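Local coordinates for aminotransferase, class IV (Brucella abortus, PDB 4TVI), which probably transfers amino groups between branched-chain amino acids and 2-oxoglutarate, using pyridoxal 5'-phosphate as cofactor, at residues D87-A91 with L92-P96. Numbering follows the deposited sequence.
Sequences DSARA and LGLEP
A89 O is gripped by two amides of the chain that folds back over the end of helix 78-91. L94 N donates to A89 O at 2.9 Å and L92 N to the same oxygen at 3.0 Å, the two donors lying above opposite faces of the carbonyl plane. L92 N also makes a weak bond to S88 O. One residue further on, G93 N bonds to R90 O (3.0 Å, 161° at the hydrogen), tucked inside the wider turn spanned by A89 and L94. G93 has a positive phi of 78°, which swings the chain out of its helical path and back alongside the last turn.

Apolar contacts follow this reversal. A89 CB meets L94 CB at 4.0 Å and also lies against P96 CD. Y126 of strand 120-128 packs on A89, L94 and P96 together. The L92 side chain packs on V64 of strand 64-70 and on P186 of the second subunit. Apart from these apolar pairs, L94 CB lies close to the same A89 O that accepts both amides.

R90 runs across the P96 ring at about a right angle. R90 CG rests on P96 CD at 3.7 Å; a bend at chi3 (-77°) then brings R90 NH1 back to P96 CG, 3.3 Å away. The same guanidinium forms a long, weak salt bridge through R90 NH2 to D87 OD1 (3.4 Å), one helical turn earlier, so the arginine links the exposed side of the helix to the returning loop.

S88 OG bonds to the backbone N of the lysine–pyridoxal phosphate residue at position 180, tying this helix end to the cofactor-bearing segment. The paired bonds from L94 N to A89 O and G93 N to R90 O, with G93 as C-prime residue, define a Schellman motif terminating the helix.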
loop_
_atom_site.group_PDB
_atom_site.type_symbol
_atom_site.label_atom_id
_atom_site.label_comp_id
_atom_site.label_asym_id
_atom_site.label_seq_id
_atom_site.Cartn_x
_atom_site.Cartn_y
_atom_site.Cartn_z
ATOM N N ASP A 87 12.139 -12.807 0.210
ATOM C CA ASP A 87 10.824 -13.447 0.277
ATOM C C ASP A 87 9.706 -12.445 0.007
ATOM O O ASP A 87 8.819 -12.699 -0.807
ATOM C CB ASP A 87 10.599 -14.094 1.642
ATOM C CG ASP A 87 11.523 -15.265 1.893
ATOM O OD1 ASP A 87 12.012 -15.861 0.910
ATOM O OD2 ASP A 87 11.756 -15.585 3.079
ATOM N N SER A 88 9.758 -11.309 0.696
ATOM C CA SER A 88 8.750 -10.267 0.534
ATOM C C SER A 88 8.714 -9.766 -0.902
ATOM O O SER A 88 7.638 -9.517 -1.447
ATOM C CB SER A 88 9.019 -9.094 1.479
ATOM O OG SER A 88 8.886 -9.478 2.839
ATOM N N ALA A 89 9.889 -9.617 -1.511
ATOM C CA ALA A 89 9.960 -9.148 -2.893
ATOM C C ALA A 89 9.205 -10.096 -3.818
ATOM O O ALA A 89 8.369 -9.667 -4.608
ATOM C CB ALA A 89 11.407 -9.001 -3.344
ATOM N N ARG A 90 9.494 -11.387 -3.706
ATOM C CA ARG A 90 8.826 -12.379 -4.538
ATOM C C ARG A 90 7.324 -12.426 -4.254
ATOM O O ARG A 90 6.522 -12.611 -5.172
ATOM C CB ARG A 90 9.461 -13.761 -4.341
ATOM C CG ARG A 90 10.824 -13.897 -5.029
ATOM C CD ARG A 90 11.379 -15.307 -4.930
ATOM N NE ARG A 90 11.937 -15.570 -3.611
ATOM C CZ ARG A 90 13.224 -15.430 -3.313
ATOM N NH1 ARG A 90 14.080 -15.046 -4.251
ATOM N NH2 ARG A 90 13.655 -15.681 -2.083
ATOM N N ALA A 91 6.945 -12.216 -2.997
ATOM C CA ALA A 91 5.531 -12.213 -2.618
ATOM C C ALA A 91 4.793 -11.034 -3.252
ATOM O O ALA A 91 3.566 -11.039 -3.348
ATOM C CB ALA A 91 5.382 -12.179 -1.105
ATOM N N LEU A 92 5.547 -10.032 -3.687
ATOM C CA LEU A 92 4.964 -8.862 -4.329
ATOM C C LEU A 92 5.186 -8.868 -5.844
ATOM O O LEU A 92 4.971 -7.857 -6.514
ATOM C CB LEU A 92 5.532 -7.574 -3.715
ATOM C CG LEU A 92 4.653 -6.788 -2.732
ATOM C CD1 LEU A 92 3.386 -6.306 -3.402
ATOM C CD2 LEU A 92 4.300 -7.620 -1.525
ATOM N N GLY A 93 5.611 -10.005 -6.385
ATOM C CA GLY A 93 5.782 -10.129 -7.824
ATOM C C GLY A 93 7.057 -9.489 -8.344
ATOM O O GLY A 93 7.191 -9.212 -9.539
ATOM N N LEU A 94 8.001 -9.241 -7.447
ATOM C CA LEU A 94 9.287 -8.691 -7.846
ATOM C C LEU A 94 10.291 -9.807 -8.043
ATOM O O LEU A 94 10.061 -10.935 -7.625
ATOM C CB LEU A 94 9.799 -7.698 -6.807
ATOM C CG LEU A 94 8.813 -6.598 -6.415
ATOM C CD1 LEU A 94 9.400 -5.713 -5.326
ATOM C CD2 LEU A 94 8.437 -5.772 -7.638
ATOM N N GLU A 95 11.403 -9.492 -8.693
ATOM C CA GLU A 95 12.497 -10.446 -8.797
ATOM C C GLU A 95 13.712 -9.860 -8.102
ATOM O O GLU A 95 14.402 -9.014 -8.673
ATOM C CB GLU A 95 12.809 -10.776 -10.257
ATOM C CG GLU A 95 13.937 -11.776 -10.420
ATOM C CD GLU A 95 13.591 -13.147 -9.861
ATOM O OE1 GLU A 95 12.393 -13.504 -9.848
ATOM O OE2 GLU A 95 14.520 -13.866 -9.431
ATOM N N PRO A 96 13.967 -10.300 -6.855
ATOM C CA PRO A 96 15.075 -9.773 -6.050
ATOM C C PRO A 96 16.397 -9.841 -6.799
ATOM O O PRO A 96 16.708 -10.837 -7.450
ATOM C CB PRO A 96 15.079 -10.673 -4.802
ATOM C CG PRO A 96 14.226 -11.862 -5.160
ATOM C CD PRO A 96 13.218 -11.346 -6.139
#